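Local coordinates for aminotransferase class I and II (Anaerococcus prevotii, PDB 4EMY), which binds pyridoxal 5'-phosphate and, as a homodimer of the class I aminotransferase family, probably catalyses the transfer of amino groups, at residues A[22-27]-A[41-46]; A[101-106]-A[285-290]; A[152-157]-A[190-195]; A[337-342]-A[397-402]. All blocks are in the same frame, centred on the assembly; numbering follows the deposited sequence.

Contact 1 (A[22-27]-A[41-46]); sequences DINNKA and NAALGT
With CG anti to its backbone N (chi1 -164°), N24 swings its carboxamide off helix 22-27 toward L44, whose own CG stands anti to the carbonyl carbon (chi1 -58°). The two side chains cross at about a right angle. CD1 of L44 comes 3.5 Å from CG of N24 and also touches OD1 and ND2 of that residue, so a leucine methyl rests against the whole polar, uncharged amide. One helical turn on, the pattern is reversed: here the helix supplies the methyl, with A27 CB 3.6 Å from OD1 of N41. The small alanines suit places where the backbones come close, A27 and N41 having CA atoms 6.1 Å apart. A43 sits against I23, its CB 4.2 Å from CG2 of I23 in a plain apolar contact. The arrangement is consistent with the small domain of a fold type I aminotransferase; here the N-terminal helix packs beside the loop that follows strand 40-41. I23 and A27 also lie on F379 of strand 378-379, the parallel partner of strand 40-41, while I23 and A43 both meet I381 of strand 381-382, and L44 reaches back to A20 of helix 19-34.

Contact 2 (A[101-106]-A[285-290]); sequences YISAIA and EFEASL
I105 and S103, on an edge strand of the mixed seven-stranded sheet that marks the large domain of fold type I enzymes, face F286, E287 and L290 of a helix lying over it. Strand 101-106 and helix 285-290 run almost parallel, at 7°, with axes 9.1 Å apart. The closely packed part is apolar. CD1 of I105 lies 3.6 Å from CE2 of F286, the two side chains passing alongside one another with opposite headings, and I105 CG2 meets L290 CB at 4.1 Å. A branched isoleucine suits this place because its two arms serve two helix residues. F286 also meets the ring of F252, and L290 touches A273 and helix 109-121, so this side of the contact is buried.

The other flank is more open and polar. E287 is partly exposed, and its chain, extended beyond CG, carries the carboxylate across to S103. R85 adds a weak hydrogen bond to S103 OG and a long, weak ion pair to OE2 of E287. An alanine in place of E287 would probably leave S103 OG without its main acceptor across the contact and R85 without this distant counter-charge. In the bond itself, S103 OG donates over 2.8 Å to OE2 of E287, entering on the anti lone pair, away from the other carboxylate oxygen.

Contact 3 (A[152-157]-A[190-195]); sequences FEFFTD and NPTGYS. With PLP (pyridoxal-5'-phosphate), chain E.
The loop carrying N190, which binds pyridoxal phosphate in the large domain, is backed by F154 and F155, which meet T192 and Y194. F155 and Y194 form a T-shaped (edge-to-face) pair with planes at 90° and centroids 5.3 Å apart. The edge of F155 points at the tyrosine, CE1 standing over one face of Y194 toward its rim, 3.6 Å from CG. T192 approaches F155 tip to tip, its CG2 lying 3.5 Å from CZ near the plane of that ring. F154 lies over the face of F155 with its CG above the ring centre, and its CE2 reaches Y194 CD2 at 4.2 Å; its ring also stacks with H131.

The sequence N190-P191-T192-G193, with a cis peptide before P191, is the Asn-Pro-Thr-Gly turn familiar from class I aminotransferases. T192 suits it because its two branches do different work: CG2 goes to F155, while OG1, set between the backbone N and the carbonyl carbon (chi1 68°), accepts from Y194 N at 3.1 Å in an ST turn and also bonds N189 OD1. A valine here would probably leave Y194 N and N189 OD1 without this shared partner and free the turn to shift. Y194 OH is held by E200. N190 OD1 bonds R388, which helps to fix the amide, and N190 ND2 donates to the cofactor's O3 over 2.7 Å with an N-H...O angle of 135°.

Contact 4 (A[337-342]-A[397-402]); sequences DVFVTA and EKIPKL
Helix 337-342 and segment 397-402, whose later part is helical, come close at two points, where the CA atoms of F339 and I399 are 6.0 Å apart and those of A342 and P400 5.8 Å. I399 is the centre of the contact. Its CB receives CG1 of V338 at 3.7 Å, a branch that lies anti to the backbone N of the valine (chi1 172°). The CG2 branch of I399 goes instead to F339, 3.6 Å from CD2 and near the CA of that phenylalanine, and the two side chains cross at about a right angle. Beta-branched valine and isoleucine suit this place, since each presents a methyl close to its own backbone.

P400 borders the contact with a compact apolar ring whose CD meets V338 CG1 at 3.9 Å. Beyond it, A342 offers no more than a methyl, with CB 4.4 Å from P400 CA, which suits the nearness of the two backbones at this point. On the helix of V338, T341 turns its OG1 back to D337 O, which also accepts from T341 N; the two donors reach that oxygen from opposite faces of its carbonyl plane. F339 continues inward onto T359 and I361 of strand 359-362. Two helices joined by apolar side chains and backed by a small antiparallel sheet are typical of the small, C-terminal domain of fold type I aminotransferases.

In the fold
Contacts 1 and 4 lie on the same side of the chain's centre, 18 Å apart between centres, and their nearest atoms come within about 4 Å. Contact 2 is on the far side, 43 Å from contact 4 between centres, at the edge of the large-domain sheet. Contact 3 is nested in the chain loop that contact 2 closes and touches the cofactor through N190; the side chain of L44 in contact 1 is about 8 Å from pyridoxal phosphate, and that of L290 in contact 2 about 14 Å. R388 links contacts 1 and 3, bonding A43 O and N190 OD1. Y75 of the second subunit also binds the cofactor.

Contact 1 (A[22-27]-A[41-46])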
loop_
_atom_site.group_PDB
_atom_site.type_symbol
_atom_site.label_atom_id
_atom_site.label_comp_id
_atom_site.label_asym_id
_atom_site.label_seq_id
_atom_site.Cartn_x
_atom_site.Cartn_y
_atom_site.Cartn_z
ATOM N N ASP A 22 17.091 0.337 15.910
ATOM C CA ASP A 22 18.261 0.720 16.699
ATOM C C ASP A 22 19.283 -0.411 16.843
ATOM O O ASP A 22 20.478 -0.206 16.586
ATOM C CB ASP A 22 17.830 1.211 18.081
ATOM C CG ASP A 22 17.066 2.515 18.027
ATOM O OD1 ASP A 22 17.066 3.175 16.965
ATOM O OD2 ASP A 22 16.464 2.886 19.056
ATOM N N ILE A 23 18.804 -1.590 17.254
ATOM C CA ILE A 23 19.643 -2.784 17.366
ATOM C C ILE A 23 20.357 -3.014 16.040
ATOM O O ILE A 23 21.555 -3.288 16.007
ATOM C CB ILE A 23 18.826 -4.049 17.748
ATOM C CG1 ILE A 23 17.993 -3.843 19.031
ATOM C CG2 ILE A 23 19.728 -5.277 17.862
ATOM C CD1 ILE A 23 18.757 -3.453 20.284
ATOM N N ASN A 24 19.614 -2.867 14.951
ATOM C CA ASN A 24 20.149 -3.083 13.620
ATOM C C ASN A 24 21.199 -2.055 13.192
ATOM O O ASN A 24 22.185 -2.406 12.539
ATOM C CB ASN A 24 19.023 -3.140 12.602
ATOM C CG ASN A 24 19.468 -3.739 11.295
ATOM O OD1 ASN A 24 19.794 -4.925 11.222
ATOM N ND2 ASN A 24 19.494 -2.924 10.254
ATOM N N ASN A 25 20.976 -0.789 13.550
ATOM C CA ASN A 25 21.988 0.246 13.360
ATOM C C ASN A 25 23.265 -0.112 14.125
ATOM O O ASN A 25 24.360 -0.091 13.556
ATOM C CB ASN A 25 21.467 1.619 13.801
ATOM C CG ASN A 25 20.542 2.266 12.774
ATOM O OD1 ASN A 25 20.672 2.051 11.561
ATOM N ND2 ASN A 25 19.611 3.085 13.260
ATOM N N LYS A 26 23.112 -0.468 15.404
ATOM C CA LYS A 26 24.244 -0.869 16.244
ATOM C C LYS A 26 25.093 -1.975 15.611
ATOM O O LYS A 26 26.326 -1.912 15.645
ATOM C CB LYS A 26 23.773 -1.299 17.630
ATOM C CG LYS A 26 23.397 -0.159 18.552
ATOM C CD LYS A 26 23.112 -0.701 19.940
ATOM C CE LYS A 26 22.177 0.200 20.728
ATOM N NZ LYS A 26 21.838 -0.402 22.047
ATOM N N ALA A 27 24.426 -2.973 15.034
ATOM C CA ALA A 27 25.102 -4.085 14.374
ATOM C C ALA A 27 25.936 -3.615 13.188
ATOM O O ALA A 27 27.087 -4.031 13.028
ATOM C CB ALA A 27 24.096 -5.131 13.932
ATOM N N ASN A 41 25.263 -10.777 13.552
ATOM C CA ASN A 41 24.067 -9.968 13.316
ATOM C C ASN A 41 22.808 -10.823 13.158
ATOM O O ASN A 41 22.461 -11.238 12.047
ATOM C CB ASN A 41 24.276 -9.081 12.084
ATOM C CG ASN A 41 23.157 -8.071 11.873
ATOM O OD1 ASN A 41 22.230 -7.935 12.682
ATOM N ND2 ASN A 41 23.248 -7.344 10.768
ATOM N N ALA A 42 22.125 -11.065 14.274
ATOM C CA ALA A 42 20.979 -11.959 14.304
ATOM C C ALA A 42 19.700 -11.210 14.688
ATOM O O ALA A 42 18.904 -11.684 15.504
ATOM C CB ALA A 42 21.250 -13.097 15.270
ATOM N N ALA A 43 19.501 -10.051 14.066
ATOM C CA ALA A 43 18.457 -9.111 14.471
ATOM C C ALA A 43 17.176 -9.176 13.632
ATOM O O ALA A 43 16.094 -9.427 14.172
ATOM C CB ALA A 43 19.009 -7.693 14.489
ATOM N N LEU A 44 17.302 -8.957 12.323
ATOM C CA LEU A 44 16.131 -8.793 11.450
ATOM C C LEU A 44 15.843 -9.975 10.525
ATOM O O LEU A 44 16.742 -10.722 10.138
ATOM C CB LEU A 44 16.238 -7.502 10.632
ATOM C CG LEU A 44 16.384 -6.163 11.363
ATOM C CD1 LEU A 44 16.396 -5.029 10.351
ATOM C CD2 LEU A 44 15.288 -5.950 12.392
ATOM N N GLY A 45 14.567 -10.115 10.169
ATOM C CA GLY A 45 14.086 -11.218 9.348
ATOM C C GLY A 45 14.294 -11.048 7.853
ATOM O O GLY A 45 13.343 -10.840 7.098
ATOM N N THR A 46 15.540 -11.145 7.420
ATOM C CA THR A 46 15.827 -11.193 5.996
ATOM C C THR A 46 16.832 -12.294 5.749
ATOM O O THR A 46 17.843 -12.381 6.442
ATOM C CB THR A 46 16.357 -9.852 5.474
ATOM O OG1 THR A 46 15.424 -8.821 5.811
ATOM C CG2 THR A 46 16.495 -9.890 3.979
#

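Contact 2 (A[101-106]-A[285-290])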
loop_
_atom_site.group_PDB
_atom_site.type_symbol
_atom_site.label_atom_id
_atom_site.label_comp_id
_atom_site.label_asym_id
_atom_site.label_seq_id
_atom_site.Cartn_x
_atom_site.Cartn_y
_atom_site.Cartn_z
ATOM N N TYR A 101 -16.204 -21.608 -1.623
ATOM C CA TYR A 101 -15.842 -20.501 -2.490
ATOM C C TYR A 101 -14.570 -19.816 -2.005
ATOM O O TYR A 101 -14.409 -19.543 -0.817
ATOM C CB TYR A 101 -17.016 -19.523 -2.618
ATOM C CG TYR A 101 -18.277 -20.178 -3.158
ATOM C CD1 TYR A 101 -18.447 -20.395 -4.534
ATOM C CD2 TYR A 101 -19.295 -20.599 -2.293
ATOM C CE1 TYR A 101 -19.592 -21.003 -5.030
ATOM C CE2 TYR A 101 -20.447 -21.207 -2.780
ATOM C CZ TYR A 101 -20.593 -21.406 -4.146
ATOM O OH TYR A 101 -21.738 -22.008 -4.630
ATOM N N ILE A 102 -13.657 -19.566 -2.936
ATOM C CA ILE A 102 -12.356 -18.991 -2.615
ATOM C C ILE A 102 -12.025 -17.821 -3.547
ATOM O O ILE A 102 -12.142 -17.934 -4.776
ATOM C CB ILE A 102 -11.241 -20.062 -2.696
ATOM C CG1 ILE A 102 -11.502 -21.196 -1.699
ATOM C CG2 ILE A 102 -9.861 -19.449 -2.465
ATOM C CD1 ILE A 102 -10.701 -22.450 -1.978
ATOM N N SER A 103 -11.612 -16.700 -2.952
ATOM C CA SER A 103 -11.149 -15.540 -3.717
ATOM C C SER A 103 -9.905 -14.902 -3.115
ATOM O O SER A 103 -9.728 -14.887 -1.901
ATOM C CB SER A 103 -12.255 -14.498 -3.852
ATOM O OG SER A 103 -11.920 -13.551 -4.849
ATOM N N ALA A 104 -9.050 -14.379 -3.994
ATOM C CA ALA A 104 -7.798 -13.735 -3.615
ATOM C C ALA A 104 -7.802 -12.296 -4.106
ATOM O O ALA A 104 -8.268 -12.018 -5.207
ATOM C CB ALA A 104 -6.629 -14.496 -4.210
ATOM N N ILE A 105 -7.309 -11.387 -3.267
ATOM C CA ILE A 105 -7.182 -9.967 -3.614
ATOM C C ILE A 105 -5.771 -9.476 -3.304
ATOM O O ILE A 105 -5.329 -9.523 -2.149
ATOM C CB ILE A 105 -8.207 -9.082 -2.865
ATOM C CG1 ILE A 105 -9.595 -9.211 -3.490
ATOM C CG2 ILE A 105 -7.809 -7.612 -2.918
ATOM C CD1 ILE A 105 -10.469 -10.262 -2.855
ATOM N N ALA A 106 -5.076 -9.005 -4.341
ATOM C CA ALA A 106 -3.722 -8.467 -4.204
ATOM C C ALA A 106 -3.640 -7.395 -3.123
ATOM O O ALA A 106 -4.500 -6.520 -3.038
ATOM C CB ALA A 106 -3.230 -7.918 -5.533
ATOM N N GLU A 285 -19.156 -10.452 -1.165
ATOM C CA GLU A 285 -19.104 -9.410 -0.139
ATOM C C GLU A 285 -17.661 -9.098 0.279
ATOM O O GLU A 285 -17.295 -7.934 0.466
ATOM C CB GLU A 285 -19.919 -9.881 1.059
ATOM C CG GLU A 285 -19.923 -8.986 2.280
ATOM C CD GLU A 285 -20.554 -9.689 3.469
ATOM O OE1 GLU A 285 -19.836 -9.950 4.458
ATOM O OE2 GLU A 285 -21.764 -10.012 3.402
ATOM N N PHE A 286 -16.860 -10.156 0.421
ATOM C CA PHE A 286 -15.436 -10.071 0.739
ATOM C C PHE A 286 -14.690 -9.380 -0.396
ATOM O O PHE A 286 -13.978 -8.406 -0.161
ATOM C CB PHE A 286 -14.899 -11.483 1.006
ATOM C CG PHE A 286 -13.402 -11.591 1.055
ATOM C CD1 PHE A 286 -12.701 -11.247 2.201
ATOM C CD2 PHE A 286 -12.696 -12.088 -0.035
ATOM C CE1 PHE A 286 -11.319 -11.367 2.245
ATOM C CE2 PHE A 286 -11.319 -12.215 0.006
ATOM C CZ PHE A 286 -10.630 -11.852 1.147
ATOM N N GLU A 287 -14.878 -9.874 -1.622
ATOM C CA GLU A 287 -14.317 -9.260 -2.832
ATOM C C GLU A 287 -14.633 -7.769 -2.936
ATOM O O GLU A 287 -13.737 -6.963 -3.152
ATOM C CB GLU A 287 -14.837 -9.961 -4.090
ATOM C CG GLU A 287 -14.328 -11.377 -4.308
ATOM C CD GLU A 287 -14.971 -12.057 -5.507
ATOM O OE1 GLU A 287 -15.979 -11.526 -6.024
ATOM O OE2 GLU A 287 -14.472 -13.123 -5.933
ATOM N N ALA A 288 -15.906 -7.410 -2.784
ATOM C CA ALA A 288 -16.340 -6.017 -2.873
ATOM C C ALA A 288 -15.660 -5.144 -1.826
ATOM O O ALA A 288 -15.224 -4.034 -2.125
ATOM C CB ALA A 288 -17.848 -5.921 -2.735
ATOM N N SER A 289 -15.561 -5.669 -0.607
ATOM C CA SER A 289 -15.030 -4.927 0.520
ATOM C C SER A 289 -13.542 -4.638 0.377
ATOM O O SER A 289 -13.118 -3.488 0.489
ATOM C CB SER A 289 -15.293 -5.680 1.815
ATOM O OG SER A 289 -14.975 -4.867 2.928
ATOM N N LEU A 290 -12.755 -5.681 0.132
ATOM C CA LEU A 290 -11.308 -5.531 -0.054
ATOM C C LEU A 290 -10.911 -4.739 -1.305
ATOM O O LEU A 290 -9.871 -4.077 -1.315
ATOM C CB LEU A 290 -10.593 -6.886 0.001
ATOM C CG LEU A 290 -10.072 -7.244 1.401
ATOM C CD1 LEU A 290 -11.185 -7.644 2.369
ATOM C CD2 LEU A 290 -9.021 -8.333 1.307
#

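Contact 3 (A[152-157]-A[190-195])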
loop_
_atom_site.group_PDB
_atom_site.type_symbol
_atom_site.label_atom_id
_atom_site.label_comp_id
_atom_site.label_asym_id
_atom_site.label_seq_id
_atom_site.Cartn_x
_atom_site.Cartn_y
_atom_site.Cartn_z
ATOM N N PHE A 152 -3.712 -14.254 24.536
ATOM C CA PHE A 152 -3.822 -15.474 25.336
ATOM C C PHE A 152 -2.458 -16.184 25.375
ATOM O O PHE A 152 -1.662 -16.040 24.443
ATOM C CB PHE A 152 -4.906 -16.401 24.767
ATOM C CG PHE A 152 -4.505 -17.107 23.500
ATOM C CD1 PHE A 152 -3.937 -18.378 23.544
ATOM C CD2 PHE A 152 -4.695 -16.509 22.262
ATOM C CE1 PHE A 152 -3.564 -19.031 22.379
ATOM C CE2 PHE A 152 -4.326 -17.161 21.094
ATOM C CZ PHE A 152 -3.756 -18.422 21.154
ATOM N N GLU A 153 -2.204 -16.949 26.443
ATOM C CA GLU A 153 -0.941 -17.677 26.610
ATOM C C GLU A 153 -0.756 -18.743 25.533
ATOM O O GLU A 153 -1.403 -19.787 25.570
ATOM C CB GLU A 153 -0.854 -18.315 28.001
ATOM C CG GLU A 153 -0.733 -17.327 29.152
ATOM C CD GLU A 153 -1.236 -17.898 30.472
ATOM O OE1 GLU A 153 -2.332 -17.490 30.917
ATOM O OE2 GLU A 153 -0.546 -18.760 31.065
ATOM N N PHE A 154 0.128 -18.458 24.581
ATOM C CA PHE A 154 0.453 -19.340 23.447
ATOM C C PHE A 154 0.686 -20.801 23.844
ATOM O O PHE A 154 0.012 -21.701 23.341
ATOM C CB PHE A 154 1.721 -18.819 22.747
ATOM C CG PHE A 154 1.794 -19.122 21.271
ATOM C CD1 PHE A 154 2.613 -18.359 20.448
ATOM C CD2 PHE A 154 1.056 -20.149 20.698
ATOM C CE1 PHE A 154 2.701 -18.616 19.092
ATOM C CE2 PHE A 154 1.135 -20.405 19.340
ATOM C CZ PHE A 154 1.960 -19.639 18.537
ATOM N N PHE A 155 1.643 -21.022 24.742
ATOM C CA PHE A 155 2.175 -22.357 24.999
ATOM C C PHE A 155 1.773 -22.935 26.351
ATOM O O PHE A 155 1.357 -22.215 27.257
ATOM C CB PHE A 155 3.705 -22.343 24.913
ATOM C CG PHE A 155 4.245 -21.785 23.624
ATOM C CD1 PHE A 155 4.162 -22.512 22.441
ATOM C CD2 PHE A 155 4.863 -20.544 23.598
ATOM C CE1 PHE A 155 4.672 -22.002 21.259
ATOM C CE2 PHE A 155 5.373 -20.030 22.419
ATOM C CZ PHE A 155 5.277 -20.758 21.249
ATOM N N THR A 156 1.904 -24.251 26.468
ATOM C CA THR A 156 1.805 -24.928 27.750
ATOM C C THR A 156 3.219 -25.025 28.298
ATOM O O THR A 156 4.167 -24.639 27.625
ATOM C CB THR A 156 1.196 -26.338 27.608
ATOM O OG1 THR A 156 1.994 -27.124 26.709
ATOM C CG2 THR A 156 -0.239 -26.255 27.090
ATOM N N ASP A 157 3.364 -25.539 29.514
ATOM C CA ASP A 157 4.685 -25.705 30.111
ATOM C C ASP A 157 5.581 -26.664 29.316
ATOM O O ASP A 157 6.808 -26.623 29.439
ATOM C CB ASP A 157 4.561 -26.128 31.580
ATOM C CG ASP A 157 4.101 -24.983 32.483
ATOM O OD1 ASP A 157 4.032 -23.825 32.002
ATOM O OD2 ASP A 157 3.810 -25.239 33.675
ATOM N N ASN A 190 6.599 -16.085 13.773
ATOM C CA ASN A 190 7.487 -15.036 14.229
ATOM C C ASN A 190 6.881 -14.470 15.532
ATOM O O ASN A 190 5.750 -13.960 15.513
ATOM C CB ASN A 190 7.601 -13.981 13.123
ATOM C CG ASN A 190 8.205 -12.678 13.597
ATOM O OD1 ASN A 190 9.109 -12.652 14.428
ATOM N ND2 ASN A 190 7.716 -11.583 13.050
ATOM N N PRO A 191 7.619 -14.529 16.665
ATOM C CA PRO A 191 9.037 -14.829 16.928
ATOM C C PRO A 191 9.458 -16.286 17.201
ATOM O O PRO A 191 10.629 -16.635 16.983
ATOM C CB PRO A 191 9.320 -14.003 18.184
ATOM C CG PRO A 191 8.014 -13.894 18.889
ATOM C CD PRO A 191 6.912 -14.161 17.905
ATOM N N THR A 192 8.528 -17.117 17.669
ATOM C CA THR A 192 8.872 -18.391 18.311
ATOM C C THR A 192 9.488 -19.458 17.410
ATOM O O THR A 192 10.383 -20.184 17.840
ATOM C CB THR A 192 7.658 -18.999 19.019
ATOM O OG1 THR A 192 6.692 -19.394 18.040
ATOM C CG2 THR A 192 7.042 -17.982 19.952
ATOM N N GLY A 193 9.007 -19.552 16.173
ATOM C CA GLY A 193 9.427 -20.603 15.248
ATOM C C GLY A 193 8.525 -21.821 15.347
ATOM O O GLY A 193 8.773 -22.846 14.709
ATOM N N TYR A 194 7.472 -21.700 16.149
ATOM C CA TYR A 194 6.539 -22.791 16.387
ATOM C C TYR A 194 5.533 -22.959 15.259
ATOM O O TYR A 194 5.143 -21.989 14.620
ATOM C CB TYR A 194 5.781 -22.549 17.693
ATOM C CG TYR A 194 4.928 -23.717 18.120
ATOM C CD1 TYR A 194 5.515 -24.887 18.590
ATOM C CD2 TYR A 194 3.543 -23.652 18.051
ATOM C CE1 TYR A 194 4.749 -25.968 18.978
ATOM C CE2 TYR A 194 2.762 -24.730 18.442
ATOM C CZ TYR A 194 3.371 -25.889 18.906
ATOM O OH TYR A 194 2.615 -26.975 19.303
ATOM N N SER A 195 5.113 -24.198 15.028
ATOM C CA SER A 195 3.974 -24.480 14.162
ATOM C C SER A 195 2.956 -25.317 14.934
ATOM O O SER A 195 3.320 -26.319 15.556
ATOM C CB SER A 195 4.419 -25.228 12.904
ATOM O OG SER A 195 5.415 -24.515 12.188
HETATM N N1 PLP E . 3.589 -11.511 8.958
HETATM C C2 PLP E . 4.594 -11.909 9.824
HETATM C C2A PLP E . 4.292 -12.861 10.942
HETATM C C3 PLP E . 5.895 -11.442 9.658
HETATM O O3 PLP E . 6.879 -11.836 10.514
HETATM C C4 PLP E . 6.209 -10.562 8.643
HETATM C C4A PLP E . 7.302 -9.571 8.937
HETATM O O4A PLP E . 8.455 -9.763 8.542
HETATM C C5 PLP E . 5.196 -10.171 7.768
HETATM C C6 PLP E . 3.887 -10.641 7.931
HETATM C C5A PLP E . 5.533 -9.191 6.655
HETATM O O4P PLP E . 4.822 -9.438 5.463
HETATM P P PLP E . 5.051 -8.406 4.263
HETATM O O1P PLP E . 4.103 -7.261 4.503
HETATM O O2P PLP E . 4.792 -9.134 2.962
HETATM O O3P PLP E . 6.462 -7.874 4.273
#

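Contact 4 (A[337-342]-A[397-402])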
loop_
_atom_site.group_PDB
_atom_site.type_symbol
_atom_site.label_atom_id
_atom_site.label_comp_id
_atom_site.label_asym_id
_atom_site.label_seq_id
_atom_site.Cartn_x
_atom_site.Cartn_y
_atom_site.Cartn_z
ATOM N N ASP A 337 19.087 -26.754 12.434
ATOM C CA ASP A 337 19.641 -27.999 12.958
ATOM C C ASP A 337 20.881 -27.738 13.807
ATOM O O ASP A 337 21.031 -28.304 14.891
ATOM C CB ASP A 337 19.968 -28.969 11.825
ATOM C CG ASP A 337 18.729 -29.579 11.203
ATOM O OD1 ASP A 337 17.718 -29.741 11.913
ATOM O OD2 ASP A 337 18.767 -29.906 10.000
ATOM N N VAL A 338 21.759 -26.869 13.313
ATOM C CA VAL A 338 22.972 -26.518 14.032
ATOM C C VAL A 338 22.595 -25.783 15.312
ATOM O O VAL A 338 23.186 -26.030 16.363
ATOM C CB VAL A 338 23.951 -25.712 13.149
ATOM C CG1 VAL A 338 25.125 -25.183 13.956
ATOM C CG2 VAL A 338 24.461 -26.590 12.019
ATOM N N PHE A 339 21.587 -24.917 15.229
ATOM C CA PHE A 339 21.077 -24.225 16.413
ATOM C C PHE A 339 20.577 -25.214 17.458
ATOM O O PHE A 339 21.053 -25.202 18.591
ATOM C CB PHE A 339 19.966 -23.233 16.054
ATOM C CG PHE A 339 19.676 -22.230 17.141
ATOM C CD1 PHE A 339 18.810 -22.541 18.187
ATOM C CD2 PHE A 339 20.274 -20.974 17.121
ATOM C CE1 PHE A 339 18.550 -21.620 19.188
ATOM C CE2 PHE A 339 20.019 -20.051 18.120
ATOM C CZ PHE A 339 19.157 -20.376 19.154
ATOM N N VAL A 340 19.634 -26.072 17.066
ATOM C CA VAL A 340 19.008 -27.032 17.984
ATOM C C VAL A 340 20.015 -28.035 18.582
ATOM O O VAL A 340 19.927 -28.372 19.765
ATOM C CB VAL A 340 17.801 -27.739 17.325
ATOM C CG1 VAL A 340 17.242 -28.834 18.222
ATOM C CG2 VAL A 340 16.717 -26.719 17.018
ATOM N N THR A 341 20.966 -28.487 17.770
ATOM C CA THR A 341 22.052 -29.360 18.232
ATOM C C THR A 341 22.920 -28.669 19.295
ATOM O O THR A 341 23.230 -29.259 20.333
ATOM C CB THR A 341 22.909 -29.853 17.044
ATOM O OG1 THR A 341 22.167 -30.829 16.302
ATOM C CG2 THR A 341 24.217 -30.472 17.505
ATOM N N ALA A 342 23.289 -27.417 19.033
ATOM C CA ALA A 342 24.086 -26.629 19.968
ATOM C C ALA A 342 23.307 -26.297 21.243
ATOM O O ALA A 342 23.827 -26.455 22.348
ATOM C CB ALA A 342 24.595 -25.363 19.298
ATOM N N GLU A 397 28.313 -21.705 10.396
ATOM C CA GLU A 397 29.538 -21.826 11.198
ATOM C C GLU A 397 29.595 -20.916 12.440
ATOM O O GLU A 397 30.334 -21.195 13.383
ATOM C CB GLU A 397 30.799 -21.670 10.325
ATOM C CG GLU A 397 31.097 -20.257 9.837
ATOM C CD GLU A 397 30.473 -19.920 8.481
ATOM O OE1 GLU A 397 29.287 -20.264 8.222
ATOM O OE2 GLU A 397 31.184 -19.281 7.665
ATOM N N LYS A 398 28.803 -19.848 12.447
ATOM C CA LYS A 398 28.761 -18.941 13.592
ATOM C C LYS A 398 27.746 -19.337 14.666
ATOM O O LYS A 398 27.832 -18.859 15.798
ATOM C CB LYS A 398 28.484 -17.509 13.142
ATOM C CG LYS A 398 29.669 -16.796 12.518
ATOM C CD LYS A 398 29.307 -15.340 12.278
ATOM C CE LYS A 398 30.272 -14.654 11.326
ATOM N NZ LYS A 398 29.704 -13.354 10.866
ATOM N N ILE A 399 26.796 -20.204 14.320
ATOM C CA ILE A 399 25.709 -20.573 15.239
ATOM C C ILE A 399 26.214 -21.142 16.577
ATOM O O ILE A 399 25.732 -20.727 17.633
ATOM C CB ILE A 399 24.686 -21.551 14.600
ATOM C CG1 ILE A 399 24.307 -21.126 13.171
ATOM C CG2 ILE A 399 23.452 -21.690 15.484
ATOM C CD1 ILE A 399 23.018 -20.350 13.046
ATOM N N PRO A 400 27.186 -22.082 16.542
ATOM C CA PRO A 400 27.687 -22.629 17.810
ATOM C C PRO A 400 28.158 -21.553 18.794
ATOM O O PRO A 400 27.732 -21.565 19.948
ATOM C CB PRO A 400 28.853 -23.516 17.371
ATOM C CG PRO A 400 28.487 -23.939 15.991
ATOM C CD PRO A 400 27.839 -22.729 15.386
ATOM N N LYS A 401 29.007 -20.629 18.340
ATOM C CA LYS A 401 29.443 -19.508 19.177
ATOM C C LYS A 401 28.228 -18.741 19.694
ATOM O O LYS A 401 28.094 -18.534 20.900
ATOM C CB LYS A 401 30.411 -18.586 18.416
ATOM C CG LYS A 401 30.720 -17.254 19.101
ATOM C CD LYS A 401 32.168 -16.781 18.900
ATOM C CE LYS A 401 32.561 -16.531 17.438
ATOM N NZ LYS A 401 31.885 -15.370 16.778
ATOM N N LEU A 402 27.341 -18.358 18.774
ATOM C CA LEU A 402 26.110 -17.639 19.098
ATOM C C LEU A 402 25.285 -18.369 20.152
ATOM O O LEU A 402 24.672 -17.732 21.009
ATOM C CB LEU A 402 25.270 -17.395 17.834
ATOM C CG LEU A 402 23.775 -17.027 17.901
ATOM C CD1 LEU A 402 23.493 -15.723 18.634
ATOM C CD2 LEU A 402 23.205 -16.955 16.495
#